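Local atomic coordinates of endoglucanase (Uncultured bacterium, PDB entry 3X17), a protein that hydrolyses internal beta-1,4-glucosidic bonds of cellulose as a family 9 endoglucanase, with an N-terminal Ig-like domain ahead of an (alpha/alpha)6-barrel catalytic domain. Residues A177-K182 against T538-I543; W282-R287 against A344-V349; D339-A344 against N378-G383; G434-A439 against L506-P511. All coordinates share one frame; numbering follows the deposited sequence.

Interaction 1: residues A177-K182 against T538-I543; sequences AGDYGK and TNEPAI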
loop_
_atom_site.group_PDB
_atom_site.type_symbol
_atom_site.label_atom_id
_atom_site.label_comp_id
_atom_site.label_asym_id
_atom_site.label_seq_id
_atom_site.Cartn_x
_atom_site.Cartn_y
_atom_site.Cartn_z
ATOM N N ALA A 177 0.487 -2.985 11.788
ATOM C CA ALA A 177 1.817 -2.567 11.372
ATOM C C ALA A 177 2.862 -3.386 12.090
ATOM O O ALA A 177 2.799 -4.605 12.081
ATOM C CB ALA A 177 2.001 -1.072 11.654
ATOM N N GLY A 178 3.813 -2.722 12.743
ATOM C CA GLY A 178 4.703 -3.415 13.662
ATOM C C GLY A 178 4.230 -3.461 15.114
ATOM O O GLY A 178 4.913 -4.022 15.980
ATOM N N ASP A 179 3.124 -2.781 15.402
ATOM C CA ASP A 179 2.425 -2.977 16.658
ATOM C C ASP A 179 1.279 -3.945 16.438
ATOM O O ASP A 179 1.179 -4.603 15.380
ATOM C CB ASP A 179 1.872 -1.647 17.195
ATOM C CG ASP A 179 0.849 -1.028 16.257
ATOM O OD1 ASP A 179 1.085 -1.081 15.036
ATOM O OD2 ASP A 179 -0.186 -0.519 16.733
ATOM N N TYR A 180 0.402 -4.025 17.431
ATOM C CA TYR A 180 -0.699 -4.986 17.394
ATOM C C TYR A 180 -2.047 -4.300 17.496
ATOM O O TYR A 180 -3.093 -4.968 17.526
ATOM C CB TYR A 180 -0.563 -6.033 18.518
ATOM C CG TYR A 180 0.721 -6.842 18.455
ATOM C CD1 TYR A 180 1.149 -7.416 17.257
ATOM C CD2 TYR A 180 1.490 -7.061 19.595
ATOM C CE1 TYR A 180 2.324 -8.155 17.187
ATOM C CE2 TYR A 180 2.642 -7.845 19.537
ATOM C CZ TYR A 180 3.059 -8.376 18.337
ATOM O OH TYR A 180 4.237 -9.123 18.267
ATOM N N GLY A 181 -2.039 -2.972 17.462
ATOM C CA GLY A 181 -3.283 -2.213 17.374
ATOM C C GLY A 181 -4.056 -2.525 16.103
ATOM O O GLY A 181 -3.497 -2.986 15.117
ATOM N N LYS A 182 -5.374 -2.402 16.171
ATOM C CA LYS A 182 -6.222 -2.642 15.014
ATOM C C LYS A 182 -7.057 -1.385 14.817
ATOM O O LYS A 182 -7.550 -0.806 15.768
ATOM C CB LYS A 182 -7.126 -3.840 15.266
ATOM C CG LYS A 182 -6.345 -5.110 15.718
ATOM C CD LYS A 182 -7.233 -6.347 15.771
ATOM C CE LYS A 182 -8.376 -6.197 16.768
ATOM N NZ LYS A 182 -8.985 -7.553 17.101
ATOM N N THR A 538 10.507 5.053 9.490
ATOM C CA THR A 538 11.289 4.822 8.293
ATOM C C THR A 538 11.227 3.338 7.923
ATOM O O THR A 538 11.283 2.968 6.742
ATOM C CB THR A 538 12.735 5.239 8.615
ATOM O OG1 THR A 538 12.980 6.573 8.148
ATOM C CG2 THR A 538 13.724 4.292 8.169
ATOM N N ASN A 539 11.151 2.480 8.937
ATOM C CA ASN A 539 11.422 1.060 8.738
ATOM C C ASN A 539 10.341 0.187 9.349
ATOM O O ASN A 539 10.581 -0.960 9.764
ATOM C CB ASN A 539 12.791 0.676 9.300
ATOM C CG ASN A 539 13.354 -0.578 8.655
ATOM O OD1 ASN A 539 13.242 -0.782 7.430
ATOM N ND2 ASN A 539 13.969 -1.429 9.466
ATOM N N GLU A 540 9.150 0.751 9.432
ATOM C CA GLU A 540 7.996 0.006 9.916
ATOM C C GLU A 540 7.019 -0.258 8.753
ATOM O O GLU A 540 6.642 0.675 8.020
ATOM C CB GLU A 540 7.275 0.782 11.029
ATOM C CG GLU A 540 6.167 -0.069 11.699
ATOM C CD GLU A 540 5.284 0.691 12.667
ATOM O OE1 GLU A 540 5.235 1.941 12.604
ATOM O OE2 GLU A 540 4.602 0.023 13.486
ATOM N N PRO A 541 6.560 -1.505 8.629
ATOM C CA PRO A 541 5.516 -1.841 7.667
ATOM C C PRO A 541 4.152 -1.412 8.178
ATOM O O PRO A 541 4.024 -1.091 9.355
ATOM C CB PRO A 541 5.602 -3.366 7.577
ATOM C CG PRO A 541 6.094 -3.783 8.914
ATOM C CD PRO A 541 7.001 -2.674 9.406
ATOM N N ALA A 542 3.166 -1.325 7.292
ATOM C CA ALA A 542 1.784 -1.122 7.683
ATOM C C ALA A 542 0.847 -1.699 6.625
ATOM O O ALA A 542 1.219 -1.817 5.441
ATOM C CB ALA A 542 1.506 0.385 7.901
ATOM N N ILE A 543 -0.371 -2.045 7.044
ATOM C CA ILE A 543 -1.341 -2.648 6.141
ATOM C C ILE A 543 -1.702 -1.693 4.982
ATOM O O ILE A 543 -1.963 -2.144 3.864
ATOM C CB ILE A 543 -2.632 -3.115 6.874
ATOM C CG1 ILE A 543 -3.281 -1.961 7.649
ATOM C CG2 ILE A 543 -2.333 -4.323 7.774
ATOM C CD1 ILE A 543 -4.677 -2.276 8.199
#

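Interaction 2: residues W282-R287 against A344-V349; sequences WAMAAR and AVELWV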
loop_
_atom_site.group_PDB
_atom_site.type_symbol
_atom_site.label_atom_id
_atom_site.label_comp_id
_atom_site.label_asym_id
_atom_site.label_seq_id
_atom_site.Cartn_x
_atom_site.Cartn_y
_atom_site.Cartn_z
ATOM N N TRP A 282 -17.544 -1.920 2.706
ATOM C CA TRP A 282 -18.616 -2.909 2.721
ATOM C C TRP A 282 -19.462 -2.855 1.439
ATOM O O TRP A 282 -19.932 -3.887 0.971
ATOM C CB TRP A 282 -19.563 -2.680 3.893
ATOM C CG TRP A 282 -19.030 -3.089 5.214
ATOM C CD1 TRP A 282 -18.191 -4.145 5.483
ATOM C CD2 TRP A 282 -19.308 -2.463 6.473
ATOM N NE1 TRP A 282 -17.891 -4.173 6.827
ATOM C CE2 TRP A 282 -18.607 -3.190 7.465
ATOM C CE3 TRP A 282 -20.042 -1.333 6.852
ATOM C CZ2 TRP A 282 -18.638 -2.833 8.814
ATOM C CZ3 TRP A 282 -20.057 -0.966 8.206
ATOM C CH2 TRP A 282 -19.387 -1.724 9.163
ATOM N N ALA A 283 -19.828 -1.658 1.001
ATOM C CA ALA A 283 -20.620 -1.540 -0.241
ATOM C C ALA A 283 -19.832 -2.043 -1.455
ATOM O O ALA A 283 -20.392 -2.677 -2.346
ATOM C CB ALA A 283 -21.083 -0.120 -0.466
ATOM N N MET A 284 -18.538 -1.729 -1.518
ATOM C CA MET A 284 -17.668 -2.397 -2.483
ATOM C C MET A 284 -17.726 -3.926 -2.413
ATOM O O MET A 284 -17.702 -4.587 -3.429
ATOM C CB MET A 284 -16.224 -1.918 -2.352
ATOM C CG MET A 284 -16.014 -0.536 -2.913
ATOM S SD MET A 284 -14.389 0.094 -2.467
ATOM C CE MET A 284 -13.395 -0.734 -3.716
ATOM N N ALA A 285 -17.663 -4.486 -1.212
ATOM C CA ALA A 285 -17.606 -5.942 -1.069
ATOM C C ALA A 285 -18.933 -6.535 -1.505
ATOM O O ALA A 285 -18.984 -7.666 -2.014
ATOM C CB ALA A 285 -17.308 -6.334 0.382
ATOM N N ALA A 286 -20.009 -5.794 -1.249
ATOM C CA ALA A 286 -21.337 -6.245 -1.651
ATOM C C ALA A 286 -21.376 -6.466 -3.168
ATOM O O ALA A 286 -21.987 -7.419 -3.641
ATOM C CB ALA A 286 -22.403 -5.239 -1.216
ATOM N N ARG A 287 -20.716 -5.613 -3.912
ATOM C CA ARG A 287 -20.688 -5.705 -5.340
ATOM C C ARG A 287 -19.764 -6.819 -5.752
ATOM O O ARG A 287 -20.062 -7.569 -6.622
ATOM C CB ARG A 287 -20.237 -4.382 -5.956
ATOM C CG ARG A 287 -19.803 -4.444 -7.390
ATOM C CD ARG A 287 -18.584 -3.608 -7.647
ATOM N NE ARG A 287 -18.753 -2.321 -7.061
ATOM C CZ ARG A 287 -17.800 -1.502 -6.662
ATOM N NH1 ARG A 287 -16.540 -1.779 -6.799
ATOM N NH2 ARG A 287 -18.153 -0.368 -6.139
ATOM N N ALA A 344 -21.022 7.313 -0.284
ATOM C CA ALA A 344 -22.133 7.603 -1.215
ATOM C C ALA A 344 -21.985 6.968 -2.598
ATOM O O ALA A 344 -22.904 6.311 -3.084
ATOM C CB ALA A 344 -22.404 9.120 -1.327
ATOM N N VAL A 345 -20.828 7.141 -3.221
ATOM C CA VAL A 345 -20.563 6.522 -4.529
ATOM C C VAL A 345 -20.765 5.015 -4.474
ATOM O O VAL A 345 -21.534 4.469 -5.259
ATOM C CB VAL A 345 -19.124 6.848 -5.032
ATOM C CG1 VAL A 345 -18.769 5.998 -6.256
ATOM C CG2 VAL A 345 -19.021 8.342 -5.373
ATOM N N GLU A 346 -20.076 4.340 -3.550
ATOM C CA GLU A 346 -20.111 2.861 -3.498
ATOM C C GLU A 346 -21.525 2.316 -3.219
ATOM O O GLU A 346 -21.962 1.330 -3.815
ATOM C CB GLU A 346 -19.119 2.325 -2.467
ATOM C CG GLU A 346 -17.695 2.832 -2.671
ATOM C CD GLU A 346 -17.104 2.469 -4.044
ATOM O OE1 GLU A 346 -17.735 1.706 -4.813
ATOM O OE2 GLU A 346 -15.960 2.880 -4.317
ATOM N N LEU A 347 -22.254 2.984 -2.338
ATOM C CA LEU A 347 -23.626 2.596 -2.074
ATOM C C LEU A 347 -24.518 2.838 -3.298
ATOM O O LEU A 347 -25.381 2.017 -3.605
ATOM C CB LEU A 347 -24.175 3.331 -0.836
ATOM C CG LEU A 347 -23.795 2.615 0.480
ATOM C CD1 LEU A 347 -23.862 3.555 1.686
ATOM C CD2 LEU A 347 -24.707 1.410 0.669
ATOM N N TRP A 348 -24.360 4.006 -3.924
ATOM C CA TRP A 348 -25.039 4.304 -5.189
ATOM C C TRP A 348 -24.776 3.235 -6.251
ATOM O O TRP A 348 -25.700 2.808 -6.954
ATOM C CB TRP A 348 -24.629 5.678 -5.734
ATOM C CG TRP A 348 -25.306 5.975 -7.049
ATOM C CD1 TRP A 348 -26.663 5.982 -7.293
ATOM C CD2 TRP A 348 -24.676 6.169 -8.317
ATOM N NE1 TRP A 348 -26.907 6.208 -8.622
ATOM C CE2 TRP A 348 -25.709 6.312 -9.281
ATOM C CE3 TRP A 348 -23.348 6.298 -8.727
ATOM C CZ2 TRP A 348 -25.448 6.573 -10.618
ATOM C CZ3 TRP A 348 -23.089 6.539 -10.066
ATOM C CH2 TRP A 348 -24.131 6.673 -10.995
ATOM N N VAL A 349 -23.517 2.802 -6.351
ATOM C CA VAL A 349 -23.091 1.889 -7.415
ATOM C C VAL A 349 -23.758 0.543 -7.257
ATOM O O VAL A 349 -24.202 -0.037 -8.252
ATOM C CB VAL A 349 -21.548 1.671 -7.453
ATOM C CG1 VAL A 349 -21.206 0.456 -8.312
ATOM C CG2 VAL A 349 -20.833 2.900 -7.974
HETATM O O HOH W 1 -20.581 -0.959 -4.761
#

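Interaction 3: residues D339-A344 against N378-G383; sequences DRFWAA and NPAALG. With CA (calcium ion), chain E.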
loop_
_atom_site.group_PDB
_atom_site.type_symbol
_atom_site.label_atom_id
_atom_site.label_comp_id
_atom_site.label_asym_id
_atom_site.label_seq_id
_atom_site.Cartn_x
_atom_site.Cartn_y
_atom_site.Cartn_z
ATOM N N ASP A 339 -14.544 10.970 2.863
ATOM C CA ASP A 339 -15.051 9.643 3.249
ATOM C C ASP A 339 -16.549 9.452 2.977
ATOM O O ASP A 339 -16.954 8.410 2.446
ATOM C CB ASP A 339 -14.718 9.373 4.728
ATOM C CG ASP A 339 -13.286 9.746 5.061
ATOM O OD1 ASP A 339 -12.398 8.936 4.776
ATOM O OD2 ASP A 339 -13.029 10.842 5.607
ATOM N N ARG A 340 -17.380 10.455 3.299
ATOM C CA ARG A 340 -18.817 10.357 2.958
ATOM C C ARG A 340 -19.068 10.307 1.453
ATOM O O ARG A 340 -19.898 9.525 0.978
ATOM C CB ARG A 340 -19.649 11.492 3.566
ATOM C CG ARG A 340 -19.650 11.546 5.075
ATOM C CD ARG A 340 -20.432 12.783 5.569
ATOM N NE ARG A 340 -20.342 12.958 7.014
ATOM C CZ ARG A 340 -21.376 12.917 7.854
ATOM N NH1 ARG A 340 -22.601 12.702 7.411
ATOM N NH2 ARG A 340 -21.171 13.091 9.151
ATOM N N PHE A 341 -18.377 11.156 0.698
ATOM C CA PHE A 341 -18.450 11.085 -0.771
ATOM C C PHE A 341 -18.215 9.638 -1.233
ATOM O O PHE A 341 -19.037 9.047 -1.964
ATOM C CB PHE A 341 -17.398 12.025 -1.380
ATOM C CG PHE A 341 -17.195 11.853 -2.873
ATOM C CD1 PHE A 341 -18.053 12.466 -3.776
ATOM C CD2 PHE A 341 -16.149 11.074 -3.364
ATOM C CE1 PHE A 341 -17.850 12.355 -5.145
ATOM C CE2 PHE A 341 -15.926 10.975 -4.733
ATOM C CZ PHE A 341 -16.821 11.576 -5.624
ATOM N N TRP A 342 -17.110 9.050 -0.762
ATOM C CA TRP A 342 -16.721 7.705 -1.207
ATOM C C TRP A 342 -17.788 6.678 -0.849
ATOM O O TRP A 342 -18.175 5.854 -1.664
ATOM C CB TRP A 342 -15.371 7.329 -0.610
ATOM C CG TRP A 342 -14.957 5.913 -0.864
ATOM C CD1 TRP A 342 -15.088 5.214 -2.027
ATOM C CD2 TRP A 342 -14.167 5.100 0.006
ATOM N NE1 TRP A 342 -14.502 3.975 -1.906
ATOM C CE2 TRP A 342 -13.925 3.880 -0.665
ATOM C CE3 TRP A 342 -13.713 5.251 1.326
ATOM C CZ2 TRP A 342 -13.297 2.790 -0.039
ATOM C CZ3 TRP A 342 -13.113 4.161 1.958
ATOM C CH2 TRP A 342 -12.885 2.955 1.261
ATOM N N ALA A 343 -18.299 6.766 0.371
ATOM C CA ALA A 343 -19.371 5.873 0.793
ATOM C C ALA A 343 -20.623 6.060 -0.064
ATOM O O ALA A 343 -21.218 5.079 -0.519
ATOM C CB ALA A 343 -19.680 6.072 2.302
ATOM N N ALA A 344 -21.022 7.313 -0.284
ATOM C CA ALA A 344 -22.133 7.603 -1.215
ATOM C C ALA A 344 -21.985 6.968 -2.598
ATOM O O ALA A 344 -22.904 6.311 -3.084
ATOM C CB ALA A 344 -22.404 9.120 -1.327
ATOM N N ASN A 378 -7.696 10.699 2.901
ATOM C CA ASN A 378 -8.572 10.958 1.757
ATOM C C ASN A 378 -8.600 9.756 0.814
ATOM O O ASN A 378 -7.634 9.472 0.132
ATOM C CB ASN A 378 -8.081 12.190 0.999
ATOM C CG ASN A 378 -8.960 12.542 -0.167
ATOM O OD1 ASN A 378 -9.837 11.779 -0.559
ATOM N ND2 ASN A 378 -8.691 13.685 -0.763
ATOM N N PRO A 379 -9.665 8.969 0.878
ATOM C CA PRO A 379 -9.793 7.784 0.036
ATOM C C PRO A 379 -10.634 8.071 -1.232
ATOM O O PRO A 379 -11.001 7.144 -1.966
ATOM C CB PRO A 379 -10.551 6.822 0.950
ATOM C CG PRO A 379 -11.457 7.687 1.683
ATOM C CD PRO A 379 -10.659 8.971 1.967
ATOM N N ALA A 380 -11.007 9.329 -1.444
ATOM C CA ALA A 380 -12.062 9.622 -2.398
ATOM C C ALA A 380 -11.720 9.299 -3.874
ATOM O O ALA A 380 -12.624 9.219 -4.689
ATOM C CB ALA A 380 -12.551 11.084 -2.254
ATOM N N ALA A 381 -10.443 9.074 -4.206
ATOM C CA ALA A 381 -10.103 8.709 -5.587
ATOM C C ALA A 381 -10.806 7.427 -6.007
ATOM O O ALA A 381 -11.125 7.245 -7.194
ATOM C CB ALA A 381 -8.607 8.559 -5.763
ATOM N N LEU A 382 -10.997 6.510 -5.060
ATOM C CA LEU A 382 -11.739 5.281 -5.344
ATOM C C LEU A 382 -13.194 5.597 -5.711
ATOM O O LEU A 382 -13.833 4.902 -6.505
ATOM C CB LEU A 382 -11.707 4.346 -4.136
ATOM C CG LEU A 382 -10.351 3.781 -3.668
ATOM C CD1 LEU A 382 -10.481 3.000 -2.339
ATOM C CD2 LEU A 382 -9.684 2.888 -4.719
ATOM N N GLY A 383 -13.717 6.669 -5.145
ATOM C CA GLY A 383 -15.078 7.051 -5.462
ATOM C C GLY A 383 -15.119 7.652 -6.857
ATOM O O GLY A 383 -15.990 7.318 -7.659
HETATM CA CA CA E . -11.192 12.137 5.552
HETATM O O HOH W 2 -10.091 14.179 4.650
#

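Interaction 4: residues G434-A439 against L506-P511; sequences GSNKEA and LLVGGP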
loop_
_atom_site.group_PDB
_atom_site.type_symbol
_atom_site.label_atom_id
_atom_site.label_comp_id
_atom_site.label_asym_id
_atom_site.label_seq_id
_atom_site.Cartn_x
_atom_site.Cartn_y
_atom_site.Cartn_z
ATOM N N GLY A 434 5.816 7.026 5.371
ATOM C CA GLY A 434 5.034 6.285 4.381
ATOM C C GLY A 434 5.286 6.715 2.935
ATOM O O GLY A 434 4.482 6.425 2.039
ATOM N N SER A 435 6.417 7.365 2.683
ATOM C CA SER A 435 6.741 7.775 1.334
ATOM C C SER A 435 6.660 6.642 0.298
ATOM O O SER A 435 6.221 6.861 -0.819
ATOM C CB SER A 435 8.097 8.483 1.280
ATOM O OG SER A 435 9.132 7.533 1.394
ATOM N N ASN A 436 7.087 5.438 0.662
ATOM C CA ASN A 436 6.916 4.305 -0.232
ATOM C C ASN A 436 5.461 4.067 -0.626
ATOM O O ASN A 436 5.137 3.827 -1.790
ATOM C CB ASN A 436 7.488 3.049 0.407
ATOM C CG ASN A 436 9.006 3.052 0.419
ATOM O OD1 ASN A 436 9.634 3.910 -0.200
ATOM N ND2 ASN A 436 9.598 2.098 1.120
ATOM N N LYS A 437 4.573 4.146 0.347
ATOM C CA LYS A 437 3.163 3.931 0.085
ATOM C C LYS A 437 2.636 5.007 -0.878
ATOM O O LYS A 437 1.900 4.722 -1.839
ATOM C CB LYS A 437 2.389 3.944 1.407
ATOM C CG LYS A 437 0.864 3.786 1.254
ATOM C CD LYS A 437 0.216 5.122 1.049
ATOM C CE LYS A 437 0.405 6.021 2.291
ATOM N NZ LYS A 437 -0.810 6.923 2.474
ATOM N N GLU A 438 3.015 6.245 -0.604
ATOM C CA GLU A 438 2.664 7.399 -1.432
ATOM C C GLU A 438 3.144 7.254 -2.889
ATOM O O GLU A 438 2.391 7.555 -3.826
ATOM C CB GLU A 438 3.222 8.692 -0.787
ATOM C CG GLU A 438 2.978 9.952 -1.600
ATOM C CD GLU A 438 3.492 11.230 -0.926
ATOM O OE1 GLU A 438 3.575 11.284 0.327
ATOM O OE2 GLU A 438 3.744 12.207 -1.661
ATOM N N ALA A 439 4.355 6.722 -3.074
ATOM C CA ALA A 439 4.861 6.404 -4.419
ATOM C C ALA A 439 3.914 5.436 -5.107
ATOM O O ALA A 439 3.542 5.630 -6.275
ATOM C CB ALA A 439 6.241 5.792 -4.346
ATOM N N LEU A 506 6.299 -7.688 3.456
ATOM C CA LEU A 506 5.845 -6.409 4.066
ATOM C C LEU A 506 6.661 -5.228 3.545
ATOM O O LEU A 506 7.894 -5.209 3.661
ATOM C CB LEU A 506 5.939 -6.455 5.599
ATOM C CG LEU A 506 5.210 -7.564 6.346
ATOM C CD1 LEU A 506 5.762 -7.658 7.773
ATOM C CD2 LEU A 506 3.711 -7.260 6.384
ATOM N N LEU A 507 5.966 -4.206 3.057
ATOM C CA LEU A 507 6.613 -2.972 2.646
ATOM C C LEU A 507 6.819 -2.022 3.844
ATOM O O LEU A 507 5.843 -1.569 4.457
ATOM C CB LEU A 507 5.749 -2.278 1.583
ATOM C CG LEU A 507 6.124 -0.875 1.090
ATOM C CD1 LEU A 507 7.493 -0.870 0.390
ATOM C CD2 LEU A 507 5.055 -0.355 0.140
ATOM N N VAL A 508 8.067 -1.598 4.068
ATOM C CA VAL A 508 8.343 -0.578 5.069
ATOM C C VAL A 508 8.057 0.810 4.545
ATOM O O VAL A 508 8.038 1.032 3.342
ATOM C CB VAL A 508 9.782 -0.658 5.647
ATOM C CG1 VAL A 508 10.004 -1.993 6.367
ATOM C CG2 VAL A 508 10.855 -0.416 4.567
ATOM N N GLY A 509 7.753 1.730 5.456
ATOM C CA GLY A 509 7.454 3.109 5.103
ATOM C C GLY A 509 8.451 3.764 4.152
ATOM O O GLY A 509 8.049 4.504 3.264
ATOM N N GLY A 510 9.735 3.646 4.447
ATOM C CA GLY A 510 10.778 4.215 3.592
ATOM C C GLY A 510 11.222 5.631 3.980
ATOM O O GLY A 510 10.823 6.156 5.024
ATOM N N PRO A 511 11.967 6.293 3.077
ATOM C CA PRO A 511 12.612 7.580 3.312
ATOM C C PRO A 511 11.650 8.643 3.807
ATOM O O PRO A 511 10.502 8.733 3.330
ATOM C CB PRO A 511 13.138 7.980 1.926
ATOM C CG PRO A 511 13.319 6.722 1.188
ATOM C CD PRO A 511 12.468 5.644 1.857
HETATM O O HOH W 3 8.466 6.023 6.228
#

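Interaction 1: residues A177-K182 against T538-I543
Glu540 reaches across to Gly178 and Ala177, joining two loops whose sequences, AGDYGK and TNEPAI, fit the signature motifs that carry the catalytic carboxylates in relatives of glycoside hydrolase family 9. From CB, which points at the facing loop, CG leaves anti to the backbone N (chi1 -172°) and the chain runs on extended, carrying the carboxylate to the N-H edge of the Ala177-Gly178 peptide. CG comes within 3.7 Å of Gly178 N, and CD lies 3.9 Å from Ala177 CB. At the tip OE2 accepts a hydrogen bond from Gly178 N at 3.0 Å. The donor arrives on the anti side of the carboxylate, 25° out of its plane. The same OE2 touches Ala177 CB at 3.4 Å, so this oxygen rests on a methyl as well as an N-H. A lysine in place of Glu540 would probably leave Gly178 N without this acceptor and set a positive tip where the carboxylate now lies. Gly178 suits the site, because a CB there would press against OE2. Asp179 OD1 stands 4.0 Å from Glu540 OE2, the two carboxylate planes 64° apart, while Asp179 OD2 is held by Tyr183 OH and, weakly, by Gly181 N. Beyond the carboxylates the methyl of Ala177 carries the contact: its CB sits 3.1 Å from Pro541 O and 4.1 Å from Ala542 CB.

Interaction 2: residues W282-R287 against A344-V349
Two helices of the (alpha/alpha)6 barrel, 272-288 and 337-351, pack side by side here through Ala283, Met284 and Arg287 on one and Glu346, Leu347 and Val349 on the other. Their short segments run nearly parallel, 25° apart, with the axes 8.4 Å apart at closest approach. This near approach depends on Ala283, whose methyl meets Glu346 CB at 3.7 Å and also touches CG of Leu347 at 4.0 Å. Glu346 starts with CG beside its backbone N and then bends at chi2 (-59°), which folds the carboxylate alongside Met284; CD lies 3.4 Å from Met284 CG, and the sulphur is close to OE2. Arg287, kinked at chi2 and chi3, forms a salt bridge from NH2 to Glu346 OE1. The modelled separation of 2.5 Å is very short and doubtful. OE1 lies at the edge of the guanidinium, although the carboxylate plane is turned 44° from it. Arg287 NH1 has a second acidic partner, Glu199, and Glu346 OE2 takes a weak hydrogen bond from Trp342 NE1; with Asp386 in a long, weak ion pair to NH2, the arginine probably offsets part of this acidic cluster. Val349 CG1 lies 3.8 Å from Arg287 NH2. Between the helices, water 1 ties the two backbones together, donating to Ala283 O at 3.0 Å and Glu346 O at 2.8 Å while weakly accepting from Arg287 NH2.

Interaction 3: residues D339-A344 against N378-G383
A calcium site stands at one end of this contact, where Asp339 of helix 337-351 meets Pro379 just ahead of helix 381-390 in the (alpha/alpha)6 barrel. Asp339 OD2 binds the calcium ion at 2.2 Å; water 2, Asp333, Asp335, Asp338 and Val377 also belong to the site. The other oxygen, OD1, touches Pro379 CD at 3.3 Å and is paired with Lys277, so both ends of the carboxylate are held. One turn on, Trp342, its CG anti to the backbone N (chi1 173°), receives Pro379 CB over one face, near the rim of the indole, while Pro379 CG touches CE3 at 3.3 Å. Leu382 runs alongside the indole in the same direction, its CD1 3.6 Å from CZ2. An alanine in place of Trp342 would probably open a gap against Pro379 and Leu382, which rest on the same face of the indole. Phe341 turns its ring edge to Ala380 O, 3.7 Å from CE2, and meets Ala380 CB at 3.8 Å through CD2. Gly383 lies close to both aromatics; a CB there would clash with Phe341 CE2 and be tight against Trp342 CA. The facing chain is shaped by an Asx turn, in which Ala380 N donates to Asn378 OD1 at 2.9 Å.

Interaction 4: residues G434-A439 against L506-P511
Ser435 and Asn436, in the first turn of helix 435-452, give three hydrogen bonds to backbone carbonyls of the loop 506-511. Asn436 N donates to Gly509 O at 2.9 Å in a fairly straight bond (161°), supplying an acceptor to an N-H at the helix start; Ser435 N approaches the same oxygen too obliquely to bond. Ser435 OG, placed between its backbone N and carbonyl carbon (chi1 75°), donates to a lone pair of Pro511 O at 2.7 Å. The amide of Asn436 reaches back to an earlier part of the loop: ND2 gives to Val508 O at 2.9 Å, arriving 36° above that carbonyl's plane, with Leu507 CD1 3.7 Å from ND2. Water 3 completes the bridge, accepting from Gly434 N at 3.0 Å and donating to Gly510 O at 2.7 Å. Gly434 is the N-cap residue, with a positive phi, and its own carbonyl accepts from Glu438 N at 3.0 Å. Gly510 lies so close to Asn436 that a CB would strike the asparagine CG. Around this polar seam Leu507 packs on Tyr545 and Leu549 of helix 543-558, while Asn436 and Pro511 both touch Tyr468 of helix 456-469, setting the loop against three helices.

How the interactions relate
All four contacts are largely buried within the family 9 domain, but they fall into two neighbourhoods. Interactions 2 and 3 share helix 337-351 and Ala344, with centres about 10 Å apart; Met284 SD packs 3.8 Å from Trp342 CZ2. Aromatic and apolar packing dominates interaction 3 beside its calcium, whereas interaction 2 adds a salt bridge and a water. Interactions 1 and 4, centres about 12 Å apart, involve loops: interaction 1 has one carboxylate-to-backbone hydrogen bond, interaction 4 three bonds to loop carbonyls, and backbone hydrogen bonds from Gly510 N to Thr538 O and Gly509 N to Glu540 O probably join them. The neighbourhoods are separate: interactions 1 and 2 lie about 28 Å apart between centres.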